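Local coordinates for protein geranylgeranyl pyrophosphate synthase (Corynebacterium glutamicum, PDB 3LMD) that probably builds long-chain isoprenoid diphosphates by magnesium-dependent prenyl transfer, as an all-helical member of the FPP/GGPP synthase family, at residues 176-181 with 189-194; 280-285 with 297-302. All blocks are in the same frame, centred on the assembly; numbering follows the deposited sequence.

Interaction 1. Residues 176-181 with 189-194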
ATOM      1  N   GLN A 176      -0.144  12.836  -3.817  1.00 24.23           N
ATOM      2  CA  GLN A 176      -1.163  12.907  -2.751  1.00 27.07           C
ATOM      3  C   GLN A 176      -0.619  13.647  -1.510  1.00 28.42           C
ATOM      4  O   GLN A 176      -1.311  14.463  -0.899  1.00 28.64           O
ATOM      5  CB  GLN A 176      -1.620  11.484  -2.344  1.00 28.59           C
ATOM      6  CG  GLN A 176      -2.252  10.674  -3.491  1.00 38.89           C
ATOM      7  CD  GLN A 176      -2.537   9.195  -3.114  1.00 49.96           C
ATOM      8  OE1 GLN A 176      -1.639   8.349  -3.109  1.00 39.32           O
ATOM      9  NE2 GLN A 176      -3.789   8.893  -2.811  1.00 42.36           N
ATOM     10  N   MET A 177       0.603  13.338  -1.112  1.00 23.60           N
ATOM     11  CA  MET A 177       1.218  14.013   0.068  1.00 22.78           C
ATOM     12  C   MET A 177       1.415  15.497  -0.230  1.00 28.15           C
ATOM     13  O   MET A 177       1.179  16.339   0.619  1.00 31.35           O
ATOM     14  CB  MET A 177       2.590  13.378   0.420  1.00 26.23           C
ATOM     15  CG  MET A 177       3.166  13.883   1.769  1.00 34.34           C
ATOM     16  SD  MET A 177       2.225  13.275   3.236  1.00 28.06           S
ATOM     17  CE  MET A 177       3.082  11.738   3.442  1.00 35.17           C
ATOM     18  N   ARG A 178       1.856  15.804  -1.447  1.00 24.13           N
ATOM     19  CA  ARG A 178       2.056  17.201  -1.863  1.00 27.38           C
ATOM     20  C   ARG A 178       0.746  17.984  -1.793  1.00 28.97           C
ATOM     21  O   ARG A 178       0.682  19.116  -1.294  1.00 31.24           O
ATOM     22  CB  ARG A 178       2.633  17.264  -3.296  1.00 25.83           C
ATOM     23  CG  ARG A 178       3.033  18.699  -3.747  1.00 26.64           C
ATOM     24  CD  ARG A 178       3.476  18.725  -5.216  1.00 25.39           C
ATOM     25  NE  ARG A 178       4.632  17.871  -5.523  1.00 27.41           N
ATOM     26  CZ  ARG A 178       5.900  18.276  -5.414  1.00 33.75           C
ATOM     27  NH1 ARG A 178       6.181  19.499  -4.945  1.00 32.37           N
ATOM     28  NH2 ARG A 178       6.887  17.457  -5.725  1.00 28.48           N
ATOM     29  N   GLU A 179      -0.315  17.384  -2.292  1.00 28.21           N
ATOM     30  CA  GLU A 179      -1.609  18.044  -2.213  1.00 33.98           C
ATOM     31  C   GLU A 179      -2.053  18.223  -0.752  1.00 38.19           C
ATOM     32  O   GLU A 179      -2.616  19.265  -0.387  1.00 37.15           O
ATOM     33  CB  GLU A 179      -2.657  17.239  -2.974  1.00 31.37           C
ATOM     34  CG  GLU A 179      -4.048  17.880  -2.945  1.00 41.05           C
ATOM     35  CD  GLU A 179      -5.053  17.032  -3.681  1.00 54.29           C
ATOM     36  OE1 GLU A 179      -5.031  15.796  -3.493  1.00 54.04           O
ATOM     37  OE2 GLU A 179      -5.847  17.596  -4.460  1.00 54.27           O
ATOM     38  N   THR A 180      -1.809  17.204   0.067  1.00 34.71           N
ATOM     39  CA  THR A 180      -2.144  17.243   1.498  1.00 35.17           C
ATOM     40  C   THR A 180      -1.393  18.335   2.270  1.00 38.31           C
ATOM     41  O   THR A 180      -2.005  19.067   3.044  1.00 39.86           O
ATOM     42  CB  THR A 180      -1.918  15.874   2.193  1.00 37.18           C
ATOM     43  OG1 THR A 180      -2.759  14.901   1.575  1.00 40.70           O
ATOM     44  CG2 THR A 180      -2.295  15.954   3.678  1.00 46.23           C
ATOM     45  N   VAL A 181      -0.080  18.458   2.077  1.00 32.14           N
ATOM     46  CA  VAL A 181       0.681  19.511   2.785  1.00 36.89           C
ATOM     47  C   VAL A 181       0.480  20.915   2.207  1.00 43.93           C
ATOM     48  O   VAL A 181       0.684  21.913   2.898  1.00 38.02           O
ATOM     49  CB  VAL A 181       2.207  19.222   2.841  1.00 39.15           C
ATOM     50  CG1 VAL A 181       2.474  17.828   3.443  1.00 40.28           C
ATOM     51  CG2 VAL A 181       2.821  19.359   1.472  1.00 37.59           C
ATOM     52  N   ILE A 189       1.374  28.060  -8.795  1.00 32.68           N
ATOM     53  CA  ILE A 189       1.130  27.449 -10.095  1.00 33.35           C
ATOM     54  C   ILE A 189       2.058  26.246 -10.336  1.00 34.97           C
ATOM     55  O   ILE A 189       1.640  25.240 -10.893  1.00 32.92           O
ATOM     56  CB  ILE A 189       1.265  28.481 -11.230  1.00 33.93           C
ATOM     57  CG1 ILE A 189       0.063  29.433 -11.188  1.00 36.83           C
ATOM     58  CG2 ILE A 189       1.358  27.766 -12.600  1.00 30.72           C
ATOM     59  CD1 ILE A 189       0.270  30.753 -11.949  1.00 43.00           C
ATOM     60  N   GLU A 190       3.310  26.365  -9.912  1.00 30.94           N
ATOM     61  CA  GLU A 190       4.241  25.223  -9.874  1.00 32.57           C
ATOM     62  C   GLU A 190       3.709  24.098  -8.977  1.00 33.69           C
ATOM     63  O   GLU A 190       3.821  22.912  -9.313  1.00 31.38           O
ATOM     64  CB  GLU A 190       5.619  25.664  -9.362  1.00 35.35           C
ATOM     65  CG  GLU A 190       6.338  26.608 -10.302  1.00 56.01           C
ATOM     66  CD  GLU A 190       7.772  26.904  -9.867  1.00 67.80           C
ATOM     67  OE1 GLU A 190       8.176  26.475  -8.764  1.00 72.17           O
ATOM     68  OE2 GLU A 190       8.495  27.571 -10.637  1.00 73.66           O
ATOM     69  N   HIS A 191       3.171  24.463  -7.815  1.00 28.52           N
ATOM     70  CA  HIS A 191       2.557  23.488  -6.916  1.00 34.40           C
ATOM     71  C   HIS A 191       1.418  22.746  -7.609  1.00 32.90           C
ATOM     72  O   HIS A 191       1.350  21.519  -7.588  1.00 27.20           O
ATOM     73  CB  HIS A 191       2.016  24.189  -5.656  1.00 31.21           C
ATOM     74  CG  HIS A 191       1.245  23.288  -4.743  1.00 26.97           C
ATOM     75  ND1 HIS A 191       1.850  22.319  -3.967  1.00 28.98           N
ATOM     76  CD2 HIS A 191      -0.083  23.202  -4.485  1.00 31.84           C
ATOM     77  CE1 HIS A 191       0.930  21.691  -3.257  1.00 26.45           C
ATOM     78  NE2 HIS A 191      -0.252  22.215  -3.546  1.00 35.58           N
ATOM     79  N   TYR A 192       0.503  23.504  -8.208  1.00 26.25           N
ATOM     80  CA  TYR A 192      -0.637  22.930  -8.875  1.00 29.48           C
ATOM     81  C   TYR A 192      -0.144  21.997  -9.960  1.00 27.08           C
ATOM     82  O   TYR A 192      -0.632  20.899 -10.090  1.00 29.64           O
ATOM     83  CB  TYR A 192      -1.507  24.039  -9.496  1.00 29.60           C
ATOM     84  CG  TYR A 192      -2.535  23.568 -10.512  1.00 28.20           C
ATOM     85  CD1 TYR A 192      -3.832  23.274 -10.126  1.00 30.53           C
ATOM     86  CD2 TYR A 192      -2.219  23.505 -11.873  1.00 35.75           C
ATOM     87  CE1 TYR A 192      -4.785  22.864 -11.051  1.00 31.92           C
ATOM     88  CE2 TYR A 192      -3.148  23.090 -12.809  1.00 35.00           C
ATOM     89  CZ  TYR A 192      -4.440  22.788 -12.396  1.00 39.29           C
ATOM     90  OH  TYR A 192      -5.383  22.382 -13.317  1.00 42.94           O
ATOM     91  N   THR A 193       0.827  22.448 -10.739  1.00 27.18           N
ATOM     92  CA  THR A 193       1.333  21.652 -11.863  1.00 28.41           C
ATOM     93  C   THR A 193       1.966  20.346 -11.371  1.00 29.63           C
ATOM     94  O   THR A 193       1.734  19.271 -11.961  1.00 27.00           O
ATOM     95  CB  THR A 193       2.361  22.434 -12.699  1.00 28.95           C
ATOM     96  OG1 THR A 193       1.711  23.556 -13.292  1.00 33.92           O
ATOM     97  CG2 THR A 193       2.954  21.542 -13.825  1.00 37.16           C
ATOM     98  N   ASN A 194       2.751  20.436 -10.306  1.00 25.03           N
ATOM     99  CA  ASN A 194       3.412  19.254  -9.722  1.00 26.97           C
ATOM    100  C   ASN A 194       2.410  18.262  -9.175  1.00 27.14           C
ATOM    101  O   ASN A 194       2.554  17.064  -9.360  1.00 25.12           O
ATOM    102  CB  ASN A 194       4.363  19.660  -8.588  1.00 29.29           C
ATOM    103  CG  ASN A 194       5.605  20.358  -9.092  1.00 39.74           C
ATOM    104  OD1 ASN A 194       6.030  20.138 -10.204  1.00 41.45           O
ATOM    105  ND2 ASN A 194       6.182  21.208  -8.271  1.00 36.57           N
TER
HETATM  106  O   HOH W   1      -2.627  21.438  -2.095  1.00 34.39           O
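Two side chains of helix 188-214, His-191 and Asn-194, pack along Arg-178 of helix 159-181, illustrating how a long cationic side chain packs by its carbon shaft while its charged end pairs further along the same partner helix. CB of Asn-194 lies over one face of the guanidinium, near its rim and 3.6 Å from Arg-178 NE, and the amide plane is turned 52° from the guanidinium plane. His-191 packs nearer the backbone, its CE1 3.7 Å from Arg-178 CG. The same CE1 meets Arg-178 O at 3.2 Å, close to the ring plane. With CG of His-191 anti to the backbone N (chi1 174°), the ring reaches across to the other helix.

The polar link between segments 176-181 and 189-194, which share no direct hydrogen bond, is a water that donates to Glu-179 O and sits 2.9 Å from His-191 NE2, in the ring plane. Arg-178 turns at chi3 (-60°), and its NE forms a direct salt bridge with Glu-198, one turn on in helix 188-214; Phe-61 of the second subunit packs on the same arginine. The arrangement is a helical hairpin, two consecutive helices joined by a short loop, within the all-alpha prenyl synthase fold.

Interaction 2. Residues 280-285 with 297-302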
ATOM      1  N   GLY A 280      -7.772  41.348 -10.625  1.00 26.25           N
ATOM      2  CA  GLY A 280      -6.775  40.583  -9.868  1.00 28.00           C
ATOM      3  C   GLY A 280      -6.728  41.030  -8.410  1.00 31.32           C
ATOM      4  O   GLY A 280      -6.669  40.212  -7.481  1.00 29.51           O
ATOM      5  N   ALA A 281      -6.749  42.341  -8.196  1.00 29.80           N
ATOM      6  CA  ALA A 281      -6.712  42.879  -6.829  1.00 29.69           C
ATOM      7  C   ALA A 281      -7.925  42.475  -6.008  1.00 32.76           C
ATOM      8  O   ALA A 281      -7.807  42.135  -4.815  1.00 34.58           O
ATOM      9  CB  ALA A 281      -6.530  44.445  -6.845  1.00 31.74           C
ATOM     10  N   GLU A 282      -9.096  42.495  -6.634  1.00 27.09           N
ATOM     11  CA  GLU A 282     -10.321  42.166  -5.942  1.00 32.29           C
ATOM     12  C   GLU A 282     -10.390  40.669  -5.615  1.00 37.34           C
ATOM     13  O   GLU A 282     -10.871  40.281  -4.549  1.00 34.62           O
ATOM     14  CB  GLU A 282     -11.570  42.562  -6.749  1.00 31.99           C
ATOM     15  CG  GLU A 282     -12.839  42.387  -5.895  1.00 42.05           C
ATOM     16  CD  GLU A 282     -14.114  42.933  -6.523  1.00 53.72           C
ATOM     17  OE1 GLU A 282     -14.068  43.553  -7.614  1.00 41.58           O
ATOM     18  OE2 GLU A 282     -15.181  42.732  -5.907  1.00 46.53           O
ATOM     19  N   LEU A 283      -9.915  39.839  -6.538  1.00 31.56           N
ATOM     20  CA  LEU A 283      -9.801  38.394  -6.301  1.00 35.74           C
ATOM     21  C   LEU A 283      -8.824  38.076  -5.167  1.00 31.67           C
ATOM     22  O   LEU A 283      -9.116  37.208  -4.327  1.00 35.87           O
ATOM     23  CB  LEU A 283      -9.396  37.640  -7.594  1.00 30.89           C
ATOM     24  CG  LEU A 283     -10.492  37.464  -8.647  1.00 30.30           C
ATOM     25  CD1 LEU A 283      -9.892  36.978  -9.981  1.00 34.12           C
ATOM     26  CD2 LEU A 283     -11.578  36.493  -8.186  1.00 30.60           C
ATOM     27  N   ARG A 284      -7.682  38.749  -5.136  1.00 33.99           N
ATOM     28  CA  ARG A 284      -6.721  38.553  -4.042  1.00 35.13           C
ATOM     29  C   ARG A 284      -7.360  38.918  -2.693  1.00 42.86           C
ATOM     30  O   ARG A 284      -7.167  38.223  -1.698  1.00 43.44           O
ATOM     31  CB  ARG A 284      -5.419  39.335  -4.251  1.00 33.86           C
ATOM     32  CG  ARG A 284      -4.482  38.772  -5.355  1.00 27.42           C
ATOM     33  CD  ARG A 284      -3.113  39.480  -5.437  1.00 35.23           C
ATOM     34  NE  ARG A 284      -3.197  40.875  -5.924  1.00 32.08           N
ATOM     35  CZ  ARG A 284      -3.276  41.239  -7.203  1.00 38.66           C
ATOM     36  NH1 ARG A 284      -3.344  42.523  -7.524  1.00 34.47           N
ATOM     37  NH2 ARG A 284      -3.287  40.327  -8.168  1.00 27.92           N
ATOM     38  N   ASP A 285      -8.115  40.007  -2.671  1.00 40.15           N
ATOM     39  CA  ASP A 285      -8.859  40.404  -1.482  1.00 47.17           C
ATOM     40  C   ASP A 285      -9.866  39.343  -1.037  1.00 48.51           C
ATOM     41  O   ASP A 285      -9.975  39.035   0.145  1.00 46.15           O
ATOM     42  CB  ASP A 285      -9.595  41.711  -1.742  1.00 47.18           C
ATOM     43  CG  ASP A 285     -10.165  42.313  -0.478  1.00 63.67           C
ATOM     44  OD1 ASP A 285      -9.415  42.417   0.518  1.00 57.14           O
ATOM     45  OD2 ASP A 285     -11.361  42.678  -0.482  1.00 63.10           O
ATOM     46  N   VAL A 297     -19.416  33.192  -4.012  1.00 52.86           N
ATOM     47  CA  VAL A 297     -18.996  32.281  -5.072  1.00 53.42           C
ATOM     48  C   VAL A 297     -19.367  32.838  -6.441  1.00 53.92           C
ATOM     49  O   VAL A 297     -18.520  32.928  -7.335  1.00 52.22           O
ATOM     50  CB  VAL A 297     -19.611  30.871  -4.902  1.00 51.41           C
ATOM     51  CG1 VAL A 297     -19.473  30.067  -6.185  1.00 46.54           C
ATOM     52  CG2 VAL A 297     -18.955  30.153  -3.737  1.00 53.56           C
ATOM     53  N   ASN A 298     -20.636  33.210  -6.595  1.00 47.71           N
ATOM     54  CA  ASN A 298     -21.128  33.797  -7.822  1.00 49.00           C
ATOM     55  C   ASN A 298     -20.334  35.055  -8.233  1.00 41.95           C
ATOM     56  O   ASN A 298     -20.066  35.274  -9.412  1.00 44.38           O
ATOM     57  CB  ASN A 298     -22.612  34.137  -7.672  1.00 56.64           C
ATOM     58  CG  ASN A 298     -23.242  34.586  -8.972  1.00 73.31           C
ATOM     59  OD1 ASN A 298     -23.205  33.869  -9.972  1.00 89.36           O
ATOM     60  ND2 ASN A 298     -23.831  35.778  -8.966  1.00 82.03           N
ATOM     61  N   HIS A 299     -19.978  35.879  -7.259  1.00 43.94           N
ATOM     62  CA  HIS A 299     -19.276  37.119  -7.538  1.00 43.74           C
ATOM     63  C   HIS A 299     -17.858  36.776  -8.028  1.00 41.36           C
ATOM     64  O   HIS A 299     -17.375  37.339  -9.000  1.00 39.36           O
ATOM     65  CB  HIS A 299     -19.242  38.012  -6.287  1.00 47.65           C
ATOM     66  CG  HIS A 299     -18.522  39.313  -6.488  1.00 39.75           C
ATOM     67  ND1 HIS A 299     -18.811  40.171  -7.528  1.00 43.39           N
ATOM     68  CD2 HIS A 299     -17.527  39.899  -5.781  1.00 39.40           C
ATOM     69  CE1 HIS A 299     -18.017  41.228  -7.459  1.00 42.75           C
ATOM     70  NE2 HIS A 299     -17.225  41.087  -6.409  1.00 45.76           N
ATOM     71  N   VAL A 300     -17.209  35.832  -7.357  1.00 40.86           N
ATOM     72  CA  VAL A 300     -15.902  35.341  -7.792  1.00 37.73           C
ATOM     73  C   VAL A 300     -15.932  34.756  -9.211  1.00 41.33           C
ATOM     74  O   VAL A 300     -15.088  35.093 -10.043  1.00 35.36           O
ATOM     75  CB  VAL A 300     -15.327  34.319  -6.815  1.00 45.21           C
ATOM     76  CG1 VAL A 300     -14.016  33.721  -7.378  1.00 35.90           C
ATOM     77  CG2 VAL A 300     -15.086  34.974  -5.478  1.00 37.09           C
ATOM     78  N   LEU A 301     -16.907  33.898  -9.495  1.00 39.75           N
ATOM     79  CA  LEU A 301     -17.068  33.364 -10.849  1.00 41.83           C
ATOM     80  C   LEU A 301     -17.254  34.484 -11.877  1.00 43.19           C
ATOM     81  O   LEU A 301     -16.808  34.377 -13.010  1.00 35.46           O
ATOM     82  CB  LEU A 301     -18.262  32.401 -10.919  1.00 40.47           C
ATOM     83  CG  LEU A 301     -18.116  31.058 -10.184  1.00 44.21           C
ATOM     84  CD1 LEU A 301     -19.470  30.329 -10.085  1.00 49.74           C
ATOM     85  CD2 LEU A 301     -17.066  30.165 -10.856  1.00 40.20           C
ATOM     86  N   GLU A 302     -17.938  35.555 -11.499  1.00 39.37           N
ATOM     87  CA  GLU A 302     -18.071  36.691 -12.421  1.00 37.27           C
ATOM     88  C   GLU A 302     -16.735  37.402 -12.621  1.00 32.10           C
ATOM     89  O   GLU A 302     -16.343  37.675 -13.761  1.00 34.57           O
ATOM     90  CB  GLU A 302     -19.143  37.687 -11.932  1.00 44.04           C
ATOM     91  CG  GLU A 302     -19.391  38.844 -12.880  1.00 51.85           C
ATOM     92  CD  GLU A 302     -19.706  38.390 -14.304  1.00 68.26           C
ATOM     93  OE1 GLU A 302     -20.507  37.440 -14.463  1.00 75.69           O
ATOM     94  OE2 GLU A 302     -19.158  38.987 -15.268  1.00 62.75           O
TER
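Leu-283, Glu-282, Val-300 and His-299 divide this contact into an apolar half and a polar half, each made by one residue from each helix. Leu-283 loses the most surface, 40 Å² of the 139 Å² buried in all. Its CD2 touches CG1 of Val-300 at 3.8 Å, the two branched side chains crossing at a slant where the backbones come nearest, with the CA atoms of Leu-283 and Val-300 7.0 Å apart. Leu-303 and Leu-304 continue the apolar surface along helix 294-306, while Ala-272 and Leu-273 pack on Leu-283 from helix 267-274.

The pairing belongs to an antiparallel helical hairpin (alpha-alpha hairpin): helices 278-286 and 294-306 follow one another along the chain within the polyprenyl synthetase family region, and helix 258-262 adds Leu-260 against Val-300.

Glu-282 supplies the polar half. Its chain is fully extended, with chi1 at -172°, and this carries the carboxylate across to the imidazole of His-299. NE2 of His-299 donates to OE2 of Glu-282 over 2.7 Å, and the N-H...O angle of 169° makes the bond nearly straight. The oxygen lies close to the ring plane, whereas NE2 approaches OE2 from above the carboxylate plane. The carboxylate and ring planes are 53° apart, and the side chains cross at about a right angle. The nearby carboxylate would be expected to favour a protonated imidazole. Three positions on from His-299 is Glu-302, which with Ser-305 binds calcium in a crystal structure of this protein, although none is bound to this chain here.

Interaction 1 closes before interaction 2 opens, so the two are in series along the chain. Both join helices that follow each other in sequence, 159-181 with 188-214 and 278-286 with 294-306, and all four segments fall in the polyprenyl synthetase region. Their centres lie about 23 Å apart and their nearest atoms about 11 Å, without touching. Helix 267-274 stands between them in the fold, touched by Ile-189 and Tyr-192 of interaction 1 and by Leu-283 of interaction 2. Interaction 1 is nearer the centre of the chain and borders the second subunit, whereas interaction 2 is more peripheral and touches no other chain of the assembly: one principle, local helix pairing, serves both settings.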